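Local coordinates for dipicolinate synthase subunit A (Bacillus halodurans, PDB 3D4O), which is probably one subunit of the enzyme that makes dipicolinic acid, a major compound of bacterial spores, and is built from two Rossmann-like domains, at residues I21-T26 against I280-L285; S32-D37 against E82-T87; V54-V59 against E88-K93; V99-I104 against V286-E291; Q111-K114 against T119-K122. One frame throughout, in Å; residues are numbered along the deposited sequence.

Interaction 1: I21-T26 against I280-L285; sequences IRKLST and ILADVL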
# COMPACT_ATOMS: atom_id res chain seq x y z
N ILE C 21 -19.17 -8.17 -18.03
CA ILE C 21 -19.97 -7.65 -19.15
C ILE C 21 -19.33 -8.08 -20.48
O ILE C 21 -20.01 -8.52 -21.41
CB ILE C 21 -20.09 -6.11 -19.15
CG1 ILE C 21 -20.88 -5.62 -17.93
CG2 ILE C 21 -20.82 -5.61 -20.40
CD1 ILE C 21 -20.78 -4.10 -17.72
N ARG C 22 -18.01 -8.01 -20.51
CA ARG C 22 -17.26 -8.32 -21.73
C ARG C 22 -17.36 -9.77 -22.14
O ARG C 22 -17.61 -10.09 -23.30
CB ARG C 22 -15.77 -7.94 -21.58
N LYS C 23 -17.18 -10.66 -21.17
CA LYS C 23 -17.17 -12.08 -21.46
C LYS C 23 -18.54 -12.55 -21.88
O LYS C 23 -18.68 -13.27 -22.87
CB LYS C 23 -16.65 -12.90 -20.27
CG LYS C 23 -16.37 -14.34 -20.72
CD LYS C 23 -15.40 -15.08 -19.81
CE LYS C 23 -14.93 -16.38 -20.51
NZ LYS C 23 -14.12 -17.31 -19.66
N LEU C 24 -19.55 -12.12 -21.14
CA LEU C 24 -20.93 -12.52 -21.46
C LEU C 24 -21.30 -12.07 -22.87
O LEU C 24 -21.99 -12.76 -23.61
CB LEU C 24 -21.94 -11.98 -20.42
CG LEU C 24 -22.22 -12.88 -19.20
CD1 LEU C 24 -20.99 -13.68 -18.73
CD2 LEU C 24 -22.81 -12.04 -18.05
N SER C 25 -20.80 -10.91 -23.24
CA SER C 25 -21.05 -10.35 -24.58
C SER C 25 -20.50 -11.29 -25.66
O SER C 25 -21.19 -11.64 -26.63
CB SER C 25 -20.36 -8.99 -24.76
OG SER C 25 -20.75 -8.40 -25.98
N THR C 26 -19.26 -11.69 -25.44
CA THR C 26 -18.57 -12.50 -26.45
C THR C 26 -19.22 -13.85 -26.60
O THR C 26 -19.11 -14.47 -27.64
CB THR C 26 -17.07 -12.71 -26.14
OG1 THR C 26 -16.95 -13.39 -24.90
CG2 THR C 26 -16.31 -11.37 -26.06
N ILE C 280 -12.29 -13.83 -12.89
CA ILE C 280 -12.59 -15.02 -12.11
C ILE C 280 -14.10 -15.20 -12.05
O ILE C 280 -14.60 -16.28 -12.28
CB ILE C 280 -11.98 -14.98 -10.74
CG1 ILE C 280 -10.48 -15.29 -10.87
CG2 ILE C 280 -12.67 -16.00 -9.84
CD1 ILE C 280 -9.74 -15.08 -9.58
N LEU C 281 -14.81 -14.11 -11.81
CA LEU C 281 -16.28 -14.16 -11.70
C LEU C 281 -16.92 -14.48 -13.02
O LEU C 281 -17.88 -15.26 -13.11
CB LEU C 281 -16.83 -12.84 -11.20
CG LEU C 281 -16.34 -12.48 -9.79
CD1 LEU C 281 -16.85 -11.09 -9.42
CD2 LEU C 281 -16.80 -13.58 -8.79
N ALA C 282 -16.35 -13.86 -14.06
CA ALA C 282 -16.87 -14.01 -15.42
C ALA C 282 -16.81 -15.46 -15.82
O ALA C 282 -17.77 -16.02 -16.34
CB ALA C 282 -16.09 -13.13 -16.44
N ASP C 283 -15.67 -16.06 -15.55
CA ASP C 283 -15.44 -17.46 -15.89
C ASP C 283 -16.47 -18.38 -15.23
O ASP C 283 -16.98 -19.31 -15.86
CB ASP C 283 -14.06 -17.92 -15.44
CG ASP C 283 -12.95 -17.41 -16.33
OD1 ASP C 283 -13.22 -17.05 -17.50
OD2 ASP C 283 -11.79 -17.40 -15.86
N VAL C 284 -16.74 -18.14 -13.96
CA VAL C 284 -17.65 -19.02 -13.22
C VAL C 284 -19.08 -18.77 -13.69
O VAL C 284 -19.90 -19.72 -13.84
CB VAL C 284 -17.49 -18.91 -11.67
CG1 VAL C 284 -17.92 -17.55 -11.15
CG2 VAL C 284 -18.32 -20.00 -11.01
N LEU C 285 -19.35 -17.51 -14.02
CA LEU C 285 -20.70 -17.09 -14.39
C LEU C 285 -21.08 -17.71 -15.74
O LEU C 285 -22.23 -18.15 -15.96
CB LEU C 285 -20.86 -15.56 -14.39
CG LEU C 285 -21.01 -14.91 -13.00
CD1 LEU C 285 -20.87 -13.38 -13.01
CD2 LEU C 285 -22.36 -15.33 -12.45

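Interaction 2: S32-D37 against E82-T87; sequences SLVGFD and ESIVLT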
# COMPACT_ATOMS: atom_id res chain seq x y z
N SER C 32 -29.13 -6.61 -20.53
CA SER C 32 -29.74 -5.34 -20.11
C SER C 32 -28.86 -4.80 -19.01
O SER C 32 -28.64 -5.46 -18.00
CB SER C 32 -31.17 -5.54 -19.62
OG SER C 32 -32.02 -5.91 -20.68
N LEU C 33 -28.33 -3.60 -19.23
CA LEU C 33 -27.31 -3.03 -18.31
C LEU C 33 -27.76 -1.79 -17.55
O LEU C 33 -27.89 -0.69 -18.10
CB LEU C 33 -26.03 -2.73 -19.10
CG LEU C 33 -24.75 -2.41 -18.35
CD1 LEU C 33 -24.31 -3.62 -17.49
CD2 LEU C 33 -23.64 -1.98 -19.37
N VAL C 34 -27.94 -1.98 -16.25
CA VAL C 34 -28.44 -0.92 -15.37
C VAL C 34 -27.36 -0.39 -14.44
O VAL C 34 -26.64 -1.15 -13.79
CB VAL C 34 -29.66 -1.41 -14.52
CG1 VAL C 34 -30.26 -0.28 -13.71
CG2 VAL C 34 -30.70 -2.05 -15.39
N GLY C 35 -27.22 0.94 -14.45
CA GLY C 35 -26.28 1.64 -13.56
C GLY C 35 -24.95 1.99 -14.18
O GLY C 35 -24.00 2.39 -13.49
N PHE C 36 -24.88 1.89 -15.50
CA PHE C 36 -23.62 2.15 -16.22
C PHE C 36 -23.72 3.29 -17.23
O PHE C 36 -23.07 3.29 -18.27
CB PHE C 36 -23.17 0.87 -16.92
CG PHE C 36 -22.78 -0.24 -15.97
CD1 PHE C 36 -23.75 -1.05 -15.38
CD2 PHE C 36 -21.45 -0.49 -15.70
CE1 PHE C 36 -23.40 -2.08 -14.52
CE2 PHE C 36 -21.09 -1.53 -14.83
CZ PHE C 36 -22.08 -2.32 -14.24
N ASP C 37 -24.52 4.29 -16.90
CA ASP C 37 -24.71 5.42 -17.81
C ASP C 37 -23.41 6.17 -18.06
O ASP C 37 -23.21 6.74 -19.14
CB ASP C 37 -25.84 6.35 -17.37
CG ASP C 37 -25.76 6.68 -15.92
OD1 ASP C 37 -24.87 7.44 -15.53
OD2 ASP C 37 -26.60 6.17 -15.17
N GLU C 82 -27.00 7.72 -10.10
CA GLU C 82 -28.42 7.37 -9.95
C GLU C 82 -28.64 6.24 -8.95
O GLU C 82 -27.87 5.28 -8.86
CB GLU C 82 -29.06 7.00 -11.30
N SER C 83 -29.72 6.41 -8.21
CA SER C 83 -30.18 5.46 -7.19
C SER C 83 -30.87 4.30 -7.86
O SER C 83 -31.70 4.49 -8.74
CB SER C 83 -31.19 6.12 -6.23
OG SER C 83 -30.65 7.31 -5.68
N ILE C 84 -30.51 3.10 -7.43
CA ILE C 84 -31.07 1.86 -8.00
C ILE C 84 -31.56 0.93 -6.90
O ILE C 84 -30.80 0.44 -6.09
CB ILE C 84 -30.00 1.15 -8.87
CG1 ILE C 84 -29.54 2.08 -9.99
CG2 ILE C 84 -30.53 -0.13 -9.49
CD1 ILE C 84 -28.32 1.58 -10.71
N VAL C 85 -32.87 0.74 -6.85
CA VAL C 85 -33.46 -0.14 -5.84
C VAL C 85 -34.13 -1.32 -6.49
O VAL C 85 -34.97 -1.18 -7.37
CB VAL C 85 -34.47 0.59 -4.91
CG1 VAL C 85 -35.05 -0.38 -3.91
CG2 VAL C 85 -33.79 1.74 -4.17
N LEU C 86 -33.72 -2.50 -6.03
CA LEU C 86 -34.26 -3.76 -6.51
C LEU C 86 -35.38 -4.20 -5.59
O LEU C 86 -35.16 -4.53 -4.44
CB LEU C 86 -33.17 -4.84 -6.57
CG LEU C 86 -33.62 -6.17 -7.18
CD1 LEU C 86 -34.10 -5.99 -8.61
CD2 LEU C 86 -32.50 -7.16 -7.13
N THR C 87 -36.59 -4.21 -6.14
CA THR C 87 -37.77 -4.56 -5.36
C THR C 87 -38.24 -5.98 -5.56
O THR C 87 -37.74 -6.72 -6.40
CB THR C 87 -38.95 -3.66 -5.72
OG1 THR C 87 -39.24 -3.81 -7.11
CG2 THR C 87 -38.66 -2.21 -5.43

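Interaction 3: V54-V59 against E88-K93; sequences VDWNTV and EEMIEK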
# COMPACT_ATOMS: atom_id res chain seq x y z
N VAL C 54 -36.56 -2.27 -17.43
CA VAL C 54 -36.19 -3.69 -17.54
C VAL C 54 -37.41 -4.54 -17.89
O VAL C 54 -38.51 -4.29 -17.42
CB VAL C 54 -35.44 -4.21 -16.26
CG1 VAL C 54 -35.10 -5.69 -16.36
CG2 VAL C 54 -34.16 -3.41 -16.04
N ASP C 55 -37.19 -5.50 -18.78
CA ASP C 55 -38.23 -6.43 -19.27
C ASP C 55 -38.12 -7.70 -18.46
O ASP C 55 -37.65 -8.74 -18.95
CB ASP C 55 -38.03 -6.70 -20.76
CG ASP C 55 -39.01 -7.71 -21.32
OD1 ASP C 55 -40.14 -7.85 -20.80
OD2 ASP C 55 -38.65 -8.38 -22.32
N TRP C 56 -38.64 -7.62 -17.24
CA TRP C 56 -38.46 -8.68 -16.23
C TRP C 56 -38.91 -10.07 -16.62
O TRP C 56 -38.27 -11.04 -16.24
CB TRP C 56 -39.08 -8.32 -14.86
CG TRP C 56 -38.54 -7.05 -14.28
CD1 TRP C 56 -39.16 -5.83 -14.26
CD2 TRP C 56 -37.25 -6.85 -13.72
NE1 TRP C 56 -38.34 -4.89 -13.68
CE2 TRP C 56 -37.16 -5.49 -13.34
CE3 TRP C 56 -36.16 -7.70 -13.48
CZ2 TRP C 56 -36.02 -4.97 -12.74
CZ3 TRP C 56 -35.04 -7.17 -12.87
CH2 TRP C 56 -34.97 -5.82 -12.52
N ASN C 57 -39.99 -10.17 -17.37
CA ASN C 57 -40.55 -11.51 -17.71
C ASN C 57 -39.78 -12.26 -18.81
O ASN C 57 -40.21 -13.32 -19.26
CB ASN C 57 -42.09 -11.50 -17.91
CG ASN C 57 -42.55 -10.58 -19.01
OD1 ASN C 57 -41.78 -10.23 -19.90
ND2 ASN C 57 -43.83 -10.19 -18.95
N THR C 58 -38.62 -11.73 -19.20
CA THR C 58 -37.78 -12.41 -20.23
C THR C 58 -36.35 -12.65 -19.77
O THR C 58 -35.50 -13.19 -20.49
CB THR C 58 -37.77 -11.63 -21.57
OG1 THR C 58 -37.23 -10.32 -21.38
CG2 THR C 58 -39.19 -11.51 -22.13
N VAL C 59 -36.11 -12.27 -18.53
CA VAL C 59 -34.80 -12.35 -17.87
C VAL C 59 -34.50 -13.69 -17.24
O VAL C 59 -35.22 -14.14 -16.34
CB VAL C 59 -34.72 -11.26 -16.79
CG1 VAL C 59 -33.50 -11.43 -15.96
CG2 VAL C 59 -34.83 -9.87 -17.46
N GLU C 88 -39.25 -6.33 -4.77
CA GLU C 88 -39.85 -7.66 -4.79
C GLU C 88 -40.73 -7.76 -6.01
O GLU C 88 -40.89 -8.82 -6.62
CB GLU C 88 -40.70 -7.90 -3.54
CG GLU C 88 -39.89 -7.89 -2.26
CD GLU C 88 -40.73 -8.13 -1.01
OE1 GLU C 88 -41.96 -8.38 -1.13
OE2 GLU C 88 -40.14 -8.07 0.09
N GLU C 89 -41.28 -6.60 -6.35
CA GLU C 89 -42.21 -6.48 -7.45
C GLU C 89 -41.50 -6.81 -8.73
O GLU C 89 -42.04 -7.48 -9.60
CB GLU C 89 -42.83 -5.07 -7.53
N MSE C 90 -40.27 -6.37 -8.83
CA MSE C 90 -39.47 -6.60 -10.04
C MSE C 90 -39.14 -8.07 -10.17
O MSE C 90 -39.28 -8.66 -11.23
CB MSE C 90 -38.16 -5.80 -9.97
CG MSE C 90 -38.37 -4.31 -10.08
SE MSE C 90 -36.81 -3.20 -9.65
CE MSE C 90 -37.81 -1.50 -9.70
N ILE C 91 -38.76 -8.66 -9.06
CA ILE C 91 -38.29 -10.06 -9.03
C ILE C 91 -39.37 -11.08 -9.36
O ILE C 91 -39.09 -12.11 -9.97
CB ILE C 91 -37.56 -10.34 -7.70
CG1 ILE C 91 -36.29 -9.49 -7.68
CG2 ILE C 91 -37.14 -11.81 -7.57
CD1 ILE C 91 -35.54 -9.49 -6.39
N GLU C 92 -40.62 -10.73 -9.05
CA GLU C 92 -41.78 -11.63 -9.25
C GLU C 92 -42.22 -11.61 -10.71
O GLU C 92 -43.01 -12.46 -11.15
CB GLU C 92 -42.98 -11.22 -8.39
CG GLU C 92 -43.87 -10.17 -9.06
CD GLU C 92 -44.79 -9.50 -8.12
OE1 GLU C 92 -44.90 -9.96 -6.96
OE2 GLU C 92 -45.40 -8.50 -8.55
N LYS C 93 -41.77 -10.58 -11.42
CA LYS C 93 -42.08 -10.45 -12.84
C LYS C 93 -41.17 -11.37 -13.63
O LYS C 93 -41.43 -11.63 -14.79
CB LYS C 93 -41.95 -9.02 -13.39
CG LYS C 93 -43.25 -8.21 -13.43
CD LYS C 93 -43.43 -7.26 -12.27
CE LYS C 93 -42.42 -6.11 -12.35
NZ LYS C 93 -42.47 -5.15 -11.20

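Interaction 4: V99-I104 against V286-E291; sequences VVYSGI and VKLLAE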
# COMPACT_ATOMS: atom_id res chain seq x y z
N VAL C 99 -32.60 -16.84 -12.03
CA VAL C 99 -31.66 -16.95 -10.91
C VAL C 99 -30.94 -15.62 -10.68
O VAL C 99 -30.54 -14.92 -11.61
CB VAL C 99 -30.61 -18.08 -11.15
CG1 VAL C 99 -29.60 -18.16 -10.03
CG2 VAL C 99 -31.32 -19.41 -11.34
N VAL C 100 -30.80 -15.32 -9.40
CA VAL C 100 -30.13 -14.12 -8.97
C VAL C 100 -28.78 -14.51 -8.48
O VAL C 100 -28.64 -15.46 -7.71
CB VAL C 100 -30.88 -13.45 -7.82
CG1 VAL C 100 -30.17 -12.17 -7.45
CG2 VAL C 100 -32.31 -13.20 -8.22
N TYR C 101 -27.77 -13.80 -8.96
CA TYR C 101 -26.37 -14.03 -8.56
C TYR C 101 -25.78 -12.87 -7.80
O TYR C 101 -25.85 -11.72 -8.21
CB TYR C 101 -25.45 -14.31 -9.79
CG TYR C 101 -25.71 -15.63 -10.49
CD1 TYR C 101 -26.64 -15.72 -11.51
CD2 TYR C 101 -25.00 -16.78 -10.13
CE1 TYR C 101 -26.89 -16.93 -12.15
CE2 TYR C 101 -25.24 -17.99 -10.75
CZ TYR C 101 -26.19 -18.06 -11.76
OH TYR C 101 -26.42 -19.25 -12.41
N SER C 102 -25.16 -13.18 -6.68
CA SER C 102 -24.51 -12.15 -5.89
C SER C 102 -23.17 -12.68 -5.37
O SER C 102 -22.74 -13.80 -5.68
CB SER C 102 -25.42 -11.75 -4.72
OG SER C 102 -24.92 -10.64 -4.00
N GLY C 103 -22.50 -11.85 -4.59
CA GLY C 103 -21.26 -12.25 -3.92
C GLY C 103 -21.76 -12.75 -2.58
O GLY C 103 -21.67 -13.95 -2.24
N ILE C 104 -22.36 -11.81 -1.87
CA ILE C 104 -22.97 -12.05 -0.56
C ILE C 104 -24.41 -11.62 -0.60
O ILE C 104 -24.90 -11.08 -1.58
CB ILE C 104 -22.27 -11.29 0.60
CG1 ILE C 104 -22.43 -9.77 0.49
CG2 ILE C 104 -20.77 -11.62 0.68
CD1 ILE C 104 -21.43 -8.99 1.38
N VAL C 286 -20.11 -17.72 -16.65
CA VAL C 286 -20.34 -18.28 -17.98
C VAL C 286 -20.74 -19.74 -17.83
O VAL C 286 -21.69 -20.22 -18.44
CB VAL C 286 -19.08 -18.18 -18.89
CG1 VAL C 286 -19.14 -19.23 -19.96
CG2 VAL C 286 -18.95 -16.79 -19.50
N LYS C 287 -20.04 -20.42 -16.93
CA LYS C 287 -20.28 -21.86 -16.68
C LYS C 287 -21.64 -22.12 -16.04
O LYS C 287 -22.38 -23.00 -16.47
CB LYS C 287 -19.18 -22.45 -15.80
N LEU C 288 -21.97 -21.30 -15.05
CA LEU C 288 -23.21 -21.44 -14.27
C LEU C 288 -24.44 -21.11 -15.07
O LEU C 288 -25.47 -21.77 -14.96
CB LEU C 288 -23.17 -20.58 -13.00
CG LEU C 288 -22.13 -21.08 -11.98
CD1 LEU C 288 -21.86 -20.13 -10.78
CD2 LEU C 288 -22.56 -22.47 -11.52
N LEU C 289 -24.29 -20.13 -15.94
CA LEU C 289 -25.41 -19.65 -16.78
C LEU C 289 -25.68 -20.61 -17.91
O LEU C 289 -26.80 -20.70 -18.43
CB LEU C 289 -25.10 -18.24 -17.33
CG LEU C 289 -25.10 -17.17 -16.24
CD1 LEU C 289 -24.45 -15.89 -16.69
CD2 LEU C 289 -26.55 -16.93 -15.78
N ALA C 290 -24.65 -21.38 -18.22
CA ALA C 290 -24.68 -22.33 -19.34
C ALA C 290 -25.20 -23.70 -18.93
O ALA C 290 -25.20 -24.65 -19.72
CB ALA C 290 -23.29 -22.43 -19.97
N GLU C 291 -25.64 -23.80 -17.69
CA GLU C 291 -26.20 -25.04 -17.15
C GLU C 291 -27.69 -25.04 -17.43
O GLU C 291 -28.11 -24.55 -18.47
CB GLU C 291 -25.96 -25.16 -15.65
CG GLU C 291 -24.50 -25.39 -15.26
CD GLU C 291 -24.27 -25.37 -13.74
OE1 GLU C 291 -25.23 -25.06 -12.98
OE2 GLU C 291 -23.11 -25.65 -13.32

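Interaction 5: Q111-K114 against T119-K122; sequences QCMK and TLVK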
# COMPACT_ATOMS: atom_id res chain seq x y z
N GLN C 111 -34.81 -12.08 2.07
CA GLN C 111 -36.26 -12.01 2.28
C GLN C 111 -36.99 -11.87 0.96
O GLN C 111 -38.11 -12.36 0.81
CB GLN C 111 -36.64 -10.84 3.20
N CYS C 112 -36.35 -11.21 0.00
CA CYS C 112 -37.00 -11.00 -1.31
C CYS C 112 -37.10 -12.32 -2.00
O CYS C 112 -38.13 -12.69 -2.56
CB CYS C 112 -36.20 -10.09 -2.23
SG CYS C 112 -36.21 -8.33 -1.81
N MSE C 113 -35.98 -13.02 -1.96
CA MSE C 113 -35.82 -14.30 -2.63
C MSE C 113 -36.76 -15.29 -2.04
O MSE C 113 -37.36 -16.09 -2.75
CB MSE C 113 -34.40 -14.85 -2.46
CG MSE C 113 -33.33 -14.02 -3.14
SE MSE C 113 -33.70 -13.79 -5.03
CE MSE C 113 -34.74 -12.18 -5.00
N LYS C 114 -36.90 -15.17 -0.73
CA LYS C 114 -37.74 -16.07 0.06
C LYS C 114 -39.15 -15.98 -0.43
O LYS C 114 -39.73 -16.95 -0.89
CB LYS C 114 -37.70 -15.70 1.55
N THR C 119 -34.32 -18.51 -6.79
CA THR C 119 -33.03 -19.06 -6.35
C THR C 119 -31.99 -17.97 -6.31
O THR C 119 -31.91 -17.12 -7.19
CB THR C 119 -32.56 -20.21 -7.26
OG1 THR C 119 -33.47 -21.32 -7.12
CG2 THR C 119 -31.15 -20.67 -6.88
N LEU C 120 -31.19 -18.02 -5.26
CA LEU C 120 -30.10 -17.08 -5.06
C LEU C 120 -28.78 -17.79 -4.88
O LEU C 120 -28.64 -18.68 -4.04
CB LEU C 120 -30.36 -16.23 -3.82
CG LEU C 120 -29.29 -15.25 -3.37
CD1 LEU C 120 -29.11 -14.11 -4.37
CD2 LEU C 120 -29.67 -14.72 -2.00
N VAL C 121 -27.83 -17.38 -5.71
CA VAL C 121 -26.48 -17.88 -5.67
C VAL C 121 -25.54 -16.80 -5.15
O VAL C 121 -25.36 -15.75 -5.74
CB VAL C 121 -26.03 -18.38 -7.04
CG1 VAL C 121 -24.57 -18.80 -6.99
CG2 VAL C 121 -26.90 -19.53 -7.48
N LYS C 122 -24.94 -17.11 -4.02
CA LYS C 122 -23.98 -16.25 -3.38
C LYS C 122 -22.61 -16.80 -3.71
O LYS C 122 -22.14 -17.77 -3.10
CB LYS C 122 -24.20 -16.25 -1.86
CG LYS C 122 -25.48 -15.56 -1.41
CD LYS C 122 -25.74 -15.76 0.07
CE LYS C 122 -26.48 -17.06 0.37
NZ LYS C 122 -27.91 -17.03 -0.06

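Interaction 1: I21-T26 against I280-L285
Helices 15-26 and 274-289 come nearest at Lys-23 and Ala-282, whose CA atoms lie 6.3 Å apart, a close approach that the single methyl of Ala-282 allows. That methyl rests against the base of the lysine: Lys-23 CB is 3.9 Å from Ala-282 CB, and Lys-23 CD is 4.0 Å from the same CB. CG of Lys-23 stands opposite its own backbone N (chi1 -167°), and beyond it the chain is extended, so the methylenes run across the flank of helix 274-289 and carry the ammonium to the next residue. There NZ meets Asp-283 OD1 in a salt bridge. The modelled separation of Lys-23 NZ and Asp-283 OD1, 2.4 Å, is shorter than normal, so its exact value is doubtful though the pairing is plain. Asp-283 CB points away from helix 15-26, but the carboxylate turns back to take the ammonium, and the two side chains cross at about a right angle. Closer to the core, Leu-24 packs on Val-8 and Ile-10 of strand 7-11, while Leu-281 turns to Ile-129 of helix 127-148. The contact is a helix-helix one, with a methyl packed inside and a salt bridge on the exposed side; it seats the C-terminal helix against the first helix of the N-terminal Rossmann-like domain.

Interaction 2: S32-D37 against E82-T87
The flat group met across this contact is the peptide that joins Val-34 to Gly-35, and Ile-84 lies over one of its faces, its CD1 4.0 Å from Gly-35 N. The same methyl comes closer still to the alpha carbon, with Ile-84 CD1 3.5 Å from Gly-35 CA. The Phe-36 ring takes no part in this: its CB points away from 82-87, and the ring meets that of Phe-79, their planes about 20° apart, while also touching Gln-17 and Ile-21 of helix 15-26. Beside the peptide, Val-34 adds an apolar neighbour, its CG1 standing 4.0 Å from Ile-84 CD1. Ile-84 gets there with CG1 lying beside its backbone N (chi1 -58°) and CD1 extended from it, so the terminal methyl makes the closest contacts. Gly-35 has a positive phi (97°) that suits glycine; a beta carbon there would jam against the carbonyl O of Val-34 and sit only 2.9 Å from Ile-84 CD1. Around the pair the lining stays apolar, with Ile-51 touching both Val-34 and Ile-84, and Ile-11 touching Ile-84. The turn is fixed from outside by hydrogen bonds of Gly-35 O with Thr-77 OG1 and of Asp-37 OD2 with Ser-80 OG. Strand 30-34 gives way to loop at Gly-35, and the segment before helix 88-92 closes over that point: the loop at the C-terminal end of the second strand of a parallel sheet with strand order 3-2-1-4-5-6, the topology of a Rossmann-like fold.

Interaction 3: V54-V59 against E88-K93
Trp-56 and Met-90 both set CG beside the backbone N, opposite the carbonyl carbon (chi1 -58° and -69°), which lays the indole against the helix that carries the selenomethionine. Met-90 CB sits over the six-membered ring, 3.8 Å from its centroid and 24° off the ring normal, a CH-pi contact. Met-90 SE lies obliquely, 4.7 Å from the centroid of the Trp-56 six-membered ring, a Met-aromatic contact. Over the same face comes the carbonyl of Met-90, its O 3.5 Å from Trp-56 CG, while Val-54 CG1 lies over the centre of the opposite face. At the base of the indole, Trp-56 CB is 3.3 Å from Lys-93 CB. The lysine bends back along 88-93, NZ making a weak hydrogen bond to Glu-89 O. Next door, Asn-57 CA approaches Lys-93 O at 3.1 Å as a CA-H...O contact. With an alanine at Trp-56 the indole is gone, which would probably leave Met-90 CB and Val-54 CG1 without the ring between them and open a gap beside helix 88-92. Dispersion and weak CH contacts thus hold the 3-10 turn to the helix, with direct polar pairing playing little part.

Interaction 4: V99-I104 against V286-E291
Strand 99-102 touches helix 274-289 through Tyr-101, whose ring ends against Leu-288 and Leu-289. At the start of the strand, Val-99 points its CB at the helix but stops short, its side chain packing on Val-121 instead. Val-100 turns to the other side of the sheet and meets Leu-120. Tyr-101 then crosses the gap between the sheet and the helix: CG lies beside its backbone N (chi1 -69°), and the ring stands nearly square to the CA-CB-CG plane (chi2 89°). Its two sides are divided between the leucines. CE1 lies 3.6 Å from Leu-289 CD2, whereas CE2 lies 4.0 Å from Leu-288 CD1, both methyls approaching obliquely. The hydroxyl rests on aliphatic carbon, with Tyr-101 OH 3.6 Å from Leu-288 CB. Strand 99-102 is the fifth in the order of the parallel N-terminal sheet, of Rossmann-like topology, and the chain's last helix lies along one side of that sheet, where Leu-289 also touches Ala-61 of the neighbouring strand 61-63. A glycine instead of Tyr-101 would probably leave Leu-288 and Leu-289 without their aromatic neighbour and open a gap between helix and sheet. The Tyr-101 carbonyl makes a weak hydrogen bond to a bound 1,2-ethanediol, probably from the crystallisation liquor. At Ser-102 the strand ends, and its hydroxyl turns to the chain ahead: past Gly-103, Ser-102 OG donates to Ile-104 O, at a modelled 2.5 Å whose shortness makes the exact length doubtful.

Interaction 5: Q111-K114 against T119-K122
Met-113, modelled as selenomethionine, lays its CG against the side chain of Leu-120, 3.8 Å from Leu-120 CB. The pair belongs to a beta-alpha-beta crossover, in which strand 99-102 leads through helix 107-116 to the parallel strand 119-122, an edge strand of its sheet within the chain. Helix and strand meet through these two apolar groups, which cross at about a right angle. CB of Leu-120 points toward the helix, and with CG opposite the backbone N (chi1 176°) CD2 comes beside the methionine's CG. The methionine does not run straight out. It bends about CB-CG (chi2 -55°) and again about CG-SE, so that after touching the leucine at CG it folds between helix and sheet, where Val-100 of the first strand and Ile-91 of helix 88-92 also touch it. Leu-120 in turn packs on Val-100 and on Asn-110, which makes Val-100 a neighbour shared by both partners. Thr-119 directs its CB away from the helix and offers backbone instead, its O 4.4 Å from Met-113 SE. A second leucine atom flanks the same methylene, Leu-120 CD2 lying 3.9 Å from Met-113 CG.

Interactions 2 and 4 are buried; 1, 3 and 5 are partly buried. Only interaction 1 has a salt bridge, on its solvent-facing side; 2, 4 and 5 rest on apolar groups, and 3 adds aromatic and CH contacts. Interactions 1 and 4 share helix 274-289 and meet where Lys-23 CG and Leu-24 CD1 each lie 3.8 Å from Val-286 CG2, so the C-terminal helix is held to both a helix and the sheet of the N-terminal domain. Interactions 4 and 5 use neighbouring strands of one sheet, 99-102 and 119-122, where Ser-102 N and Val-121 O lie 2.7 Å apart, a probable hydrogen bond. Ile-91 of helix 88-92 touches Met-113 of interaction 5 and Leu-86 of interaction 2.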